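PDB 3IV7: alcohol dehydrogenase IV from Corynebacterium glutamicum, which probably acts as a nicotinamide-dependent reductase of maleylacetate, or as an alcohol dehydrogenase, within the iron-containing alcohol dehydrogenase family. Local coordinates for residues 35-40 and 89-94; 41-46 and 66-71; 78-83 and 105-110; 129-134 and 145-150. One frame throughout, in Å; residues are numbered along the deposited sequence.

In the fold
Contact 1 closes the longest loop: the turn after helix 24-35 meets the start of strand 91-96, which lies next to strand 40-43 in the parallel sheet. Nested inside that loop is contact 2, where the end of strand 40-43 meets the connection leaving the edge strand 63-65. Contact 3 opens within the same loop but closes beyond it, so it crosses contact 1; it packs helix 74-86 on helix 98-111. Contact 4 follows in series and closes a short loop over the hairpin of strands 130-135 and 138-143. Salt bridges R35-E150 and E67-R79 join contact 1 to contact 4 and contact 2 to contact 3, while K105 ties contact 3 to the hairpin through V130 O.

Contact 1: 35-40 and 89-94; sequences RGSAKV and IDLLVC
D90 takes hold of the turn at A38 and K39 with both oxygens of its carboxylate. OD2 receives A38 N at 2.7 Å through its syn lone pair, in a nearly straight bond (171°). OD1 receives K39 N at 2.8 Å, but from above the carboxylate plane. The grip is closed from the backbone, where D90 N donates to K39 O at 2.9 Å. An aspartate suits this place because its chain is short: CG, lying between the backbone N and the carbonyl carbon (chi1 68°), is brought toward the turn, and the carboxylate then offers its two oxygens to two successive N-H groups. The same K39 O meets I89 CA at 3.3 Å in a CA-H...O contact.

Beside this polar patch the packing is apolar. V40 CG1 meets V93 CG2 at 3.5 Å, and L91 CD1 lies 3.6 Å from R35 CD, the two side chains crossing at about a right angle. L91 thus meets the arginine chain at CD, while the guanidinium pairs with E31 and E150 in salt bridges. A water links S37 OG to D90 O.

Further out, G36, with positive phi, ends helix 24-35 in a Schellman motif and turns the chain toward V40. There V40 and L91 form a parallel bridge between adjacent strands, the helix-turn-strand step of an alpha/beta sheet of Rossmann type.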
loop_
_atom_site.group_PDB
_atom_site.type_symbol
_atom_site.label_atom_id
_atom_site.label_comp_id
_atom_site.label_asym_id
_atom_site.label_seq_id
_atom_site.Cartn_x
_atom_site.Cartn_y
_atom_site.Cartn_z
ATOM N N ARG A 35 22.901 -3.716 3.565
ATOM C CA ARG A 35 22.771 -4.969 4.323
ATOM C C ARG A 35 24.078 -5.436 4.915
ATOM O O ARG A 35 24.090 -6.245 5.844
ATOM C CB ARG A 35 22.212 -6.083 3.417
ATOM C CG ARG A 35 20.820 -5.837 2.963
ATOM C CD ARG A 35 20.358 -6.823 1.835
ATOM N NE ARG A 35 18.978 -6.534 1.497
ATOM C CZ ARG A 35 17.941 -6.956 2.204
ATOM N NH1 ARG A 35 18.114 -7.772 3.253
ATOM N NH2 ARG A 35 16.721 -6.586 1.856
ATOM N N GLY A 36 25.193 -4.956 4.368
ATOM C CA GLY A 36 26.507 -5.448 4.767
ATOM C C GLY A 36 26.786 -6.874 4.293
ATOM O O GLY A 36 27.736 -7.523 4.771
ATOM N N SER A 37 26.009 -7.327 3.294
ATOM C CA SER A 37 26.067 -8.706 2.786
ATOM C C SER A 37 27.434 -9.042 2.275
ATOM O O SER A 37 27.990 -8.299 1.472
ATOM C CB SER A 37 25.057 -8.881 1.648
ATOM O OG SER A 37 23.795 -8.425 2.040
ATOM N N ALA A 38 27.972 -10.175 2.724
ATOM C CA ALA A 38 29.331 -10.593 2.360
ATOM C C ALA A 38 29.401 -11.804 1.426
ATOM O O ALA A 38 30.487 -12.142 0.935
ATOM C CB ALA A 38 30.161 -10.884 3.651
ATOM N N LYS A 39 28.267 -12.483 1.198
ATOM C CA LYS A 39 28.270 -13.702 0.385
ATOM C C LYS A 39 26.989 -13.836 -0.397
ATOM O O LYS A 39 26.106 -14.613 -0.041
ATOM C CB LYS A 39 28.498 -14.938 1.254
ATOM C CG LYS A 39 29.877 -14.992 1.902
ATOM C CD LYS A 39 30.363 -16.411 2.093
ATOM C CE LYS A 39 30.927 -16.994 0.796
ATOM N NZ LYS A 39 31.579 -18.314 1.028
ATOM N N VAL A 40 26.945 -13.105 -1.508
ATOM C CA VAL A 40 25.814 -12.984 -2.345
ATOM C C VAL A 40 25.709 -14.135 -3.344
ATOM O O VAL A 40 26.696 -14.527 -3.986
ATOM C CB VAL A 40 25.889 -11.663 -3.156
ATOM C CG1 VAL A 40 24.666 -11.517 -4.078
ATOM C CG2 VAL A 40 26.029 -10.440 -2.216
ATOM N N ILE A 89 25.918 -18.547 2.086
ATOM C CA ILE A 89 25.291 -17.431 1.444
ATOM C C ILE A 89 24.500 -16.589 2.453
ATOM O O ILE A 89 23.871 -17.119 3.353
ATOM C CB ILE A 89 24.351 -17.943 0.345
ATOM C CG1 ILE A 89 25.172 -18.594 -0.770
ATOM C CG2 ILE A 89 23.512 -16.823 -0.198
ATOM C CD1 ILE A 89 26.243 -17.657 -1.392
ATOM N N ASP A 90 24.551 -15.270 2.309
ATOM C CA ASP A 90 23.822 -14.406 3.198
ATOM C C ASP A 90 22.833 -13.474 2.489
ATOM O O ASP A 90 22.108 -12.723 3.143
ATOM C CB ASP A 90 24.763 -13.627 4.152
ATOM C CG ASP A 90 25.629 -12.589 3.442
ATOM O OD1 ASP A 90 25.605 -12.510 2.198
ATOM O OD2 ASP A 90 26.368 -11.851 4.156
ATOM N N LEU A 91 22.792 -13.539 1.169
ATOM C CA LEU A 91 21.801 -12.800 0.397
ATOM C C LEU A 91 21.521 -13.542 -0.890
ATOM O O LEU A 91 22.448 -14.055 -1.535
ATOM C CB LEU A 91 22.304 -11.386 0.087
ATOM C CG LEU A 91 21.327 -10.412 -0.609
ATOM C CD1 LEU A 91 20.159 -10.103 0.285
ATOM C CD2 LEU A 91 22.057 -9.124 -1.010
ATOM N N LEU A 92 20.233 -13.648 -1.231
ATOM C CA LEU A 92 19.783 -14.174 -2.521
ATOM C C LEU A 92 19.432 -13.014 -3.442
ATOM O O LEU A 92 18.715 -12.086 -3.036
ATOM C CB LEU A 92 18.518 -15.039 -2.336
ATOM C CG LEU A 92 18.633 -16.241 -1.403
ATOM C CD1 LEU A 92 17.283 -16.933 -1.232
ATOM C CD2 LEU A 92 19.659 -17.178 -1.928
ATOM N N VAL A 93 19.950 -13.040 -4.669
ATOM C CA VAL A 93 19.573 -12.048 -5.667
ATOM C C VAL A 93 19.081 -12.800 -6.903
ATOM O O VAL A 93 19.775 -13.644 -7.417
ATOM C CB VAL A 93 20.768 -11.086 -6.086
ATOM C CG1 VAL A 93 20.262 -10.061 -7.081
ATOM C CG2 VAL A 93 21.415 -10.380 -4.845
ATOM N N CYS A 94 17.851 -12.529 -7.346
ATOM C CA CYS A 94 17.347 -13.227 -8.510
ATOM C C CYS A 94 17.064 -12.287 -9.632
ATOM O O CYS A 94 16.481 -11.231 -9.435
ATOM C CB CYS A 94 16.116 -14.083 -8.160
ATOM S SG CYS A 94 14.791 -13.235 -7.213
HETATM O O HOH W 1 22.715 -10.341 3.681
#

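Contact 2: 41-46 and 66-71; sequences MVIAGE and DEVVMH
The carboxylate of D66 has E46 CG over one face, CG lying 3.6 Å from OD2 and well off the plane; the carboxylate of E46 is turned 59° from it. E46 therefore approaches D66 with its aliphatic part. The charged ends remain further apart, E46 OE2 and D66 OD2 being separated by 4.5 Å. The extended chain of E46 beyond CG carries its oxygens past the aspartate.

Beside the acids the backbones come close. A44 O receives a CA-H...O contact from D66 CA at 3.0 Å, and a water joins E46 N to D66 O, accepting at 3.0 Å from the amide and donating at 2.8 Å to the carbonyl. V68 supplies the apolar side. Its CG2, anti to the carbonyl carbon, lies against the peptide at G45, 3.6 Å from G45 N, and is 4.0 Å from I43 CG2. A branched valine offers a methyl to the peptide and to isoleucine at once. V68 also touches S99 and T100 at the start of helix 98-111, the region where relatives of this family bind the cofactor's pyrophosphate, so the contact probably lies near the nucleotide site.

With only a water and CH contacts joining the segments, the union is weakly polar, and the two neighbouring negative charges would tend to repel, an effect that solvent around E46 probably screens.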
loop_
_atom_site.group_PDB
_atom_site.type_symbol
_atom_site.label_atom_id
_atom_site.label_comp_id
_atom_site.label_asym_id
_atom_site.label_seq_id
_atom_site.Cartn_x
_atom_site.Cartn_y
_atom_site.Cartn_z
HETATM N N MSE A 41 24.501 -14.653 -3.488
HETATM C CA MSE A 41 24.202 -15.664 -4.483
HETATM C C MSE A 41 23.260 -15.066 -5.512
HETATM O O MSE A 41 22.168 -14.605 -5.168
HETATM C CB MSE A 41 23.561 -16.871 -3.823
HETATM C CG MSE A 41 23.128 -18.033 -4.785
HETATM SE SE MSE A 41 22.457 -19.516 -3.699
HETATM C CE MSE A 41 21.936 -20.804 -5.053
ATOM N N VAL A 42 23.694 -15.047 -6.773
ATOM C CA VAL A 42 22.853 -14.561 -7.871
ATOM C C VAL A 42 22.235 -15.761 -8.606
ATOM O O VAL A 42 22.932 -16.722 -8.989
ATOM C CB VAL A 42 23.641 -13.681 -8.862
ATOM C CG1 VAL A 42 22.798 -13.347 -10.064
ATOM C CG2 VAL A 42 24.107 -12.382 -8.177
ATOM N N ILE A 43 20.930 -15.706 -8.776
ATOM C CA ILE A 43 20.178 -16.784 -9.384
ATOM C C ILE A 43 19.600 -16.259 -10.674
ATOM O O ILE A 43 18.870 -15.266 -10.672
ATOM C CB ILE A 43 19.019 -17.259 -8.445
ATOM C CG1 ILE A 43 19.580 -17.806 -7.152
ATOM C CG2 ILE A 43 18.132 -18.307 -9.156
ATOM C CD1 ILE A 43 18.633 -17.748 -6.003
ATOM N N ALA A 44 19.888 -16.942 -11.769
ATOM C CA ALA A 44 19.388 -16.528 -13.080
ATOM C C ALA A 44 19.507 -17.713 -14.058
ATOM O O ALA A 44 20.463 -18.444 -14.008
ATOM C CB ALA A 44 20.215 -15.312 -13.611
ATOM N N GLY A 45 18.509 -17.905 -14.904
ATOM C CA GLY A 45 18.579 -18.944 -15.921
ATOM C C GLY A 45 19.656 -18.598 -16.937
ATOM O O GLY A 45 20.035 -17.416 -17.085
ATOM N N GLU A 46 20.163 -19.624 -17.620
ATOM C CA GLU A 46 21.245 -19.474 -18.624
ATOM C C GLU A 46 20.990 -18.327 -19.584
ATOM O O GLU A 46 21.889 -17.577 -19.894
ATOM C CB GLU A 46 21.398 -20.771 -19.416
ATOM C CG GLU A 46 21.943 -21.951 -18.592
ATOM C CD GLU A 46 21.688 -23.326 -19.259
ATOM O OE1 GLU A 46 21.452 -23.362 -20.491
ATOM O OE2 GLU A 46 21.728 -24.361 -18.539
ATOM N N ASP A 66 22.590 -21.131 -12.035
ATOM C CA ASP A 66 21.736 -21.072 -13.205
ATOM C C ASP A 66 20.711 -22.181 -13.389
ATOM O O ASP A 66 19.948 -22.151 -14.380
ATOM C CB ASP A 66 22.540 -20.840 -14.487
ATOM C CG ASP A 66 23.445 -22.025 -14.868
ATOM O OD1 ASP A 66 23.361 -23.119 -14.265
ATOM O OD2 ASP A 66 24.257 -21.831 -15.790
ATOM N N GLU A 67 20.576 -23.088 -12.413
ATOM C CA GLU A 67 19.570 -24.149 -12.551
ATOM C C GLU A 67 18.182 -23.658 -12.188
ATOM O O GLU A 67 17.712 -23.865 -11.098
ATOM C CB GLU A 67 19.920 -25.424 -11.762
ATOM C CG GLU A 67 18.928 -26.534 -12.088
ATOM C CD GLU A 67 19.140 -27.827 -11.332
ATOM O OE1 GLU A 67 19.807 -27.843 -10.280
ATOM O OE2 GLU A 67 18.564 -28.837 -11.779
ATOM N N VAL A 68 17.532 -23.014 -13.141
ATOM C CA VAL A 68 16.210 -22.489 -12.967
ATOM C C VAL A 68 15.317 -23.357 -13.820
ATOM O O VAL A 68 15.595 -23.558 -14.988
ATOM C CB VAL A 68 16.142 -21.019 -13.422
ATOM C CG1 VAL A 68 14.691 -20.495 -13.450
ATOM C CG2 VAL A 68 17.047 -20.162 -12.543
ATOM N N VAL A 69 14.266 -23.916 -13.213
ATOM C CA VAL A 69 13.390 -24.883 -13.898
ATOM C C VAL A 69 11.949 -24.531 -13.598
ATOM O O VAL A 69 11.593 -24.284 -12.461
ATOM C CB VAL A 69 13.720 -26.327 -13.444
ATOM C CG1 VAL A 69 12.852 -27.383 -14.197
ATOM C CG2 VAL A 69 15.164 -26.606 -13.675
HETATM N N MSE A 70 11.130 -24.430 -14.630
HETATM C CA MSE A 70 9.691 -24.130 -14.519
HETATM C C MSE A 70 8.996 -25.025 -13.477
HETATM O O MSE A 70 9.323 -26.250 -13.385
HETATM C CB MSE A 70 9.042 -24.389 -15.901
HETATM C CG MSE A 70 7.614 -23.916 -16.032
HETATM SE SE MSE A 70 6.887 -24.226 -17.828
HETATM C CE MSE A 70 7.218 -26.153 -17.993
ATOM N N HIS A 71 8.063 -24.466 -12.737
ATOM C CA HIS A 71 7.249 -25.179 -11.706
ATOM C C HIS A 71 8.056 -25.572 -10.437
ATOM O O HIS A 71 7.527 -26.245 -9.548
ATOM C CB HIS A 71 6.545 -26.412 -12.300
ATOM C CG HIS A 71 5.795 -26.137 -13.565
ATOM N ND1 HIS A 71 4.783 -25.207 -13.644
ATOM C CD2 HIS A 71 5.852 -26.737 -14.785
ATOM C CE1 HIS A 71 4.287 -25.202 -14.871
ATOM N NE2 HIS A 71 4.918 -26.122 -15.584
HETATM O O HOH W 2 19.138 -22.351 -17.089
#

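Contact 3: 78-83 and 105-110; sequences ERARAV and KAIAMT
R81 and A80 pack helix 74-86 on helix 98-111, two helices that flank strand 91-96 along the chain and lie on the same face of the parallel sheet. Their segment axes approach to 8.8 Å and cross at -63°, and R81 is the knob, seated in a hole formed by A106, I107, M109 and T110.

The arginine reaches A106 O side-on with two nitrogens. NE donates at 2.8 Å and NH2 at 2.9 Å, both with the oxygen in the guanidinium plane and both from the same face of the carbonyl plane, well above it. An extended chain from CG to NE spans the gap, a length few other residues could offer. T110 CG2 sits over the centre of one guanidinium face, 3.5 Å above the plane, while T110 OG1 comes within 3.2 Å of R81 CD. At the rim, SE of the selenomethionine M109 lies 3.7 Å from R81 NH2.

Such pairing belongs to successive beta-alpha-beta crossovers, where neighbouring helices share one side of a sheet; the small A80 permits close approach, its CB meeting I107 CD1 at 3.6 Å. I107 continues inward to M41 and I43 of strand 40-43. On the outer side, R81 NH1 makes a salt bridge at 2.7 Å to the anti lone pair of E78 OE2, which, with the two bonds to A106 O, fixes the rotation of the guanidinium.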
loop_
_atom_site.group_PDB
_atom_site.type_symbol
_atom_site.label_atom_id
_atom_site.label_comp_id
_atom_site.label_asym_id
_atom_site.label_seq_id
_atom_site.Cartn_x
_atom_site.Cartn_y
_atom_site.Cartn_z
ATOM N N GLU A 78 15.900 -28.348 -3.734
ATOM C CA GLU A 78 16.818 -28.981 -2.761
ATOM C C GLU A 78 18.300 -28.763 -3.100
ATOM O O GLU A 78 19.096 -28.479 -2.203
ATOM C CB GLU A 78 16.506 -30.475 -2.571
ATOM C CG GLU A 78 15.252 -30.724 -1.720
ATOM C CD GLU A 78 15.463 -30.364 -0.250
ATOM O OE1 GLU A 78 16.099 -31.147 0.456
ATOM O OE2 GLU A 78 14.980 -29.310 0.201
ATOM N N ARG A 79 18.668 -28.896 -4.380
ATOM C CA ARG A 79 20.050 -28.554 -4.815
ATOM C C ARG A 79 20.376 -27.087 -4.559
ATOM O O ARG A 79 21.427 -26.782 -4.034
ATOM C CB ARG A 79 20.261 -28.865 -6.296
ATOM C CG ARG A 79 20.529 -30.348 -6.578
ATOM C CD ARG A 79 20.898 -30.579 -8.053
ATOM N NE ARG A 79 19.770 -30.343 -8.974
ATOM C CZ ARG A 79 18.820 -31.241 -9.263
ATOM N NH1 ARG A 79 18.780 -32.419 -8.651
ATOM N NH2 ARG A 79 17.871 -30.938 -10.115
ATOM N N ALA A 80 19.462 -26.180 -4.926
ATOM C CA ALA A 80 19.696 -24.728 -4.709
ATOM C C ALA A 80 19.877 -24.406 -3.224
ATOM O O ALA A 80 20.737 -23.602 -2.859
ATOM C CB ALA A 80 18.574 -23.908 -5.294
ATOM N N ARG A 81 19.104 -25.068 -2.362
ATOM C CA ARG A 81 19.181 -24.801 -0.922
ATOM C C ARG A 81 20.525 -25.244 -0.395
ATOM O O ARG A 81 21.101 -24.578 0.442
ATOM C CB ARG A 81 18.059 -25.525 -0.155
ATOM C CG ARG A 81 16.682 -24.908 -0.344
ATOM C CD ARG A 81 15.569 -25.908 -0.092
ATOM N NE ARG A 81 14.211 -25.318 -0.267
ATOM C CZ ARG A 81 13.080 -26.034 -0.324
ATOM N NH1 ARG A 81 13.118 -27.355 -0.284
ATOM N NH2 ARG A 81 11.909 -25.428 -0.468
ATOM N N ALA A 82 21.006 -26.383 -0.882
ATOM C CA ALA A 82 22.301 -26.917 -0.467
ATOM C C ALA A 82 23.456 -25.972 -0.867
ATOM O O ALA A 82 24.356 -25.713 -0.070
ATOM C CB ALA A 82 22.509 -28.307 -1.064
ATOM N N VAL A 83 23.436 -25.498 -2.108
ATOM C CA VAL A 83 24.430 -24.504 -2.572
ATOM C C VAL A 83 24.439 -23.275 -1.635
ATOM O O VAL A 83 25.514 -22.852 -1.139
ATOM C CB VAL A 83 24.142 -24.066 -4.036
ATOM C CG1 VAL A 83 24.991 -22.866 -4.431
ATOM C CG2 VAL A 83 24.389 -25.240 -4.997
ATOM N N LYS A 105 12.601 -18.071 -3.921
ATOM C CA LYS A 105 11.602 -18.253 -2.888
ATOM C C LYS A 105 11.742 -19.638 -2.256
ATOM O O LYS A 105 11.665 -19.783 -1.045
ATOM C CB LYS A 105 10.192 -18.079 -3.471
ATOM C CG LYS A 105 9.780 -16.619 -3.775
ATOM C CD LYS A 105 8.362 -16.595 -4.352
ATOM C CE LYS A 105 7.731 -15.211 -4.244
ATOM N NZ LYS A 105 6.385 -15.179 -4.838
ATOM N N ALA A 106 11.896 -20.663 -3.085
ATOM C CA ALA A 106 12.031 -22.013 -2.566
ATOM C C ALA A 106 13.220 -22.100 -1.585
ATOM O O ALA A 106 13.117 -22.744 -0.529
ATOM C CB ALA A 106 12.155 -23.027 -3.687
ATOM N N ILE A 107 14.307 -21.403 -1.895
ATOM C CA ILE A 107 15.488 -21.383 -1.010
ATOM C C ILE A 107 15.177 -20.685 0.303
ATOM O O ILE A 107 15.549 -21.163 1.365
ATOM C CB ILE A 107 16.706 -20.686 -1.655
ATOM C CG1 ILE A 107 17.140 -21.416 -2.926
ATOM C CG2 ILE A 107 17.906 -20.690 -0.648
ATOM C CD1 ILE A 107 18.185 -20.631 -3.785
ATOM N N ALA A 108 14.496 -19.537 0.227
ATOM C CA ALA A 108 14.123 -18.789 1.433
ATOM C C ALA A 108 13.181 -19.583 2.361
ATOM O O ALA A 108 13.188 -19.388 3.572
ATOM C CB ALA A 108 13.491 -17.477 1.045
HETATM N N MSE A 109 12.376 -20.472 1.795
HETATM C CA MSE A 109 11.438 -21.272 2.605
HETATM C C MSE A 109 12.129 -22.009 3.714
HETATM O O MSE A 109 11.586 -22.127 4.815
HETATM C CB MSE A 109 10.703 -22.291 1.745
HETATM C CG MSE A 109 9.735 -21.701 0.764
HETATM SE SE MSE A 109 9.038 -23.089 -0.456
HETATM C CE MSE A 109 8.000 -24.085 0.804
ATOM N N THR A 110 13.297 -22.576 3.415
ATOM C CA THR A 110 14.020 -23.382 4.387
ATOM C C THR A 110 15.190 -22.669 5.082
ATOM O O THR A 110 15.553 -23.046 6.168
ATOM C CB THR A 110 14.537 -24.649 3.762
ATOM O OG1 THR A 110 15.428 -24.324 2.687
ATOM C CG2 THR A 110 13.366 -25.478 3.208
#

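Contact 4: 129-134 and 145-150; sequences NVWGLT and LKVLPE
V147 meets N129 through a methyl placed by its first torsion: chi1 -46° puts CG1 anti to the carbonyl carbon, turned to W131, which leaves CG2 between the backbone N and the carbonyl carbon, pointing at the peptide of N129. CG2 lies 3.4 Å from N129 O and stays 3.9 Å from V130 N, so one methyl rests against the N129-V130 peptide, nearest its carbonyl. CG1 comes to 4.2 Å from W131 CB and approaches the indole obliquely.

Either side of V147, looser contacts complete the seam. L148 CB faces N129 CB at 4.3 Å, and L145 CA comes equally near to that same N129 CB. The leucine L148 has CG anti to the backbone N (chi1 178°), and its side chain also packs on L13 and Q15 of strand 7-20. Beta-branched valine suits the middle place, since its two methyls serve separate neighbours from a short stem.

The turn that presents V147 is one of 3-10 type, with L148 N bonded to L145 O at 3.1 Å. Behind it, V147 touches K105 and M109 of helix 98-111, and K105 NZ bonds V130 O. N129 and W131 pair by backbone with D144 and G142, which makes this the open end of a beta hairpin, strands 130-135 and 138-143, inserted between strands 115-119 and 151-154 of the alpha/beta domain.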
loop_
_atom_site.group_PDB
_atom_site.type_symbol
_atom_site.label_atom_id
_atom_site.label_comp_id
_atom_site.label_asym_id
_atom_site.label_seq_id
_atom_site.Cartn_x
_atom_site.Cartn_y
_atom_site.Cartn_z
ATOM N N ASN A 129 3.879 -13.378 -1.388
ATOM C CA ASN A 129 4.407 -14.286 -0.412
ATOM C C ASN A 129 3.957 -15.692 -0.729
ATOM O O ASN A 129 3.835 -16.511 0.153
ATOM C CB ASN A 129 3.937 -13.892 0.978
ATOM C CG ASN A 129 2.420 -13.747 1.075
ATOM O OD1 ASN A 129 1.689 -13.945 0.098
ATOM N ND2 ASN A 129 1.962 -13.292 2.227
ATOM N N VAL A 130 3.712 -15.944 -2.014
ATOM C CA VAL A 130 3.255 -17.239 -2.509
ATOM C C VAL A 130 4.429 -17.984 -3.109
ATOM O O VAL A 130 5.205 -17.420 -3.932
ATOM C CB VAL A 130 2.155 -17.063 -3.601
ATOM C CG1 VAL A 130 1.786 -18.440 -4.269
ATOM C CG2 VAL A 130 0.910 -16.387 -2.989
ATOM N N TRP A 131 4.579 -19.234 -2.689
ATOM C CA TRP A 131 5.602 -20.137 -3.218
ATOM C C TRP A 131 4.948 -21.275 -3.964
ATOM O O TRP A 131 3.794 -21.553 -3.760
ATOM C CB TRP A 131 6.458 -20.709 -2.074
ATOM C CG TRP A 131 5.701 -21.434 -1.021
ATOM C CD1 TRP A 131 5.269 -20.922 0.162
ATOM C CD2 TRP A 131 5.294 -22.798 -1.038
ATOM N NE1 TRP A 131 4.622 -21.877 0.887
ATOM C CE2 TRP A 131 4.623 -23.045 0.180
ATOM C CE3 TRP A 131 5.408 -23.839 -1.974
ATOM C CZ2 TRP A 131 4.072 -24.295 0.498
ATOM C CZ3 TRP A 131 4.903 -25.084 -1.654
ATOM C CH2 TRP A 131 4.209 -25.301 -0.433
ATOM N N GLY A 132 5.717 -21.926 -4.824
ATOM C CA GLY A 132 5.269 -23.080 -5.540
ATOM C C GLY A 132 6.352 -24.123 -5.637
ATOM O O GLY A 132 7.556 -23.806 -5.736
ATOM N N LEU A 133 5.933 -25.372 -5.556
ATOM C CA LEU A 133 6.821 -26.497 -5.693
ATOM C C LEU A 133 6.129 -27.613 -6.430
ATOM O O LEU A 133 4.921 -27.814 -6.263
ATOM C CB LEU A 133 7.226 -27.011 -4.314
ATOM C CG LEU A 133 8.127 -26.107 -3.476
ATOM C CD1 LEU A 133 8.218 -26.644 -2.057
ATOM C CD2 LEU A 133 9.540 -25.993 -4.131
ATOM N N THR A 134 6.914 -28.409 -7.164
ATOM C CA THR A 134 6.415 -29.599 -7.793
ATOM C C THR A 134 7.110 -30.829 -7.255
ATOM O O THR A 134 8.333 -30.973 -7.362
ATOM C CB THR A 134 6.547 -29.541 -9.325
ATOM O OG1 THR A 134 5.834 -28.390 -9.808
ATOM C CG2 THR A 134 5.947 -30.789 -9.945
ATOM N N LEU A 145 5.524 -15.856 4.612
ATOM C CA LEU A 145 6.112 -14.474 4.596
ATOM C C LEU A 145 7.602 -14.464 4.241
ATOM O O LEU A 145 8.088 -13.515 3.642
ATOM C CB LEU A 145 5.916 -13.756 5.941
ATOM C CG LEU A 145 6.498 -12.301 6.026
ATOM C CD1 LEU A 145 5.826 -11.328 4.970
ATOM C CD2 LEU A 145 6.388 -11.715 7.479
ATOM N N LYS A 146 8.323 -15.523 4.610
ATOM C CA LYS A 146 9.767 -15.596 4.312
ATOM C C LYS A 146 10.057 -15.619 2.840
ATOM O O LYS A 146 11.169 -15.336 2.465
ATOM C CB LYS A 146 10.430 -16.827 4.961
ATOM C CG LYS A 146 10.238 -16.920 6.445
ATOM C CD LYS A 146 11.243 -17.888 7.103
ATOM C CE LYS A 146 11.315 -19.202 6.419
ATOM N NZ LYS A 146 9.986 -19.837 6.297
ATOM N N VAL A 147 9.067 -15.957 1.978
ATOM C CA VAL A 147 9.345 -15.982 0.562
ATOM C C VAL A 147 9.132 -14.647 -0.140
ATOM O O VAL A 147 9.528 -14.496 -1.271
ATOM C CB VAL A 147 8.628 -17.114 -0.178
ATOM C CG1 VAL A 147 8.786 -18.390 0.601
ATOM C CG2 VAL A 147 7.148 -16.788 -0.440
ATOM N N LEU A 148 8.537 -13.678 0.537
ATOM C CA LEU A 148 8.353 -12.357 -0.046
ATOM C C LEU A 148 9.727 -11.674 -0.163
ATOM O O LEU A 148 10.407 -11.519 0.825
ATOM C CB LEU A 148 7.443 -11.487 0.844
ATOM C CG LEU A 148 7.214 -10.047 0.369
ATOM C CD1 LEU A 148 6.386 -10.042 -0.933
ATOM C CD2 LEU A 148 6.520 -9.209 1.506
ATOM N N PRO A 149 10.127 -11.264 -1.382
ATOM C CA PRO A 149 11.428 -10.593 -1.423
ATOM C C PRO A 149 11.401 -9.311 -0.596
ATOM O O PRO A 149 10.405 -8.574 -0.612
ATOM C CB PRO A 149 11.617 -10.287 -2.907
ATOM C CG PRO A 149 10.850 -11.378 -3.615
ATOM C CD PRO A 149 9.703 -11.749 -2.710
ATOM N N GLU A 150 12.447 -9.072 0.146
ATOM C CA GLU A 150 12.526 -7.880 0.967
ATOM C C GLU A 150 12.701 -6.629 0.134
ATOM O O GLU A 150 12.273 -5.557 0.528
ATOM C CB GLU A 150 13.660 -7.986 1.943
ATOM C CG GLU A 150 13.408 -8.935 3.023
ATOM C CD GLU A 150 14.485 -8.919 4.081
ATOM O OE1 GLU A 150 15.421 -8.093 3.992
ATOM O OE2 GLU A 150 14.399 -9.758 4.983
#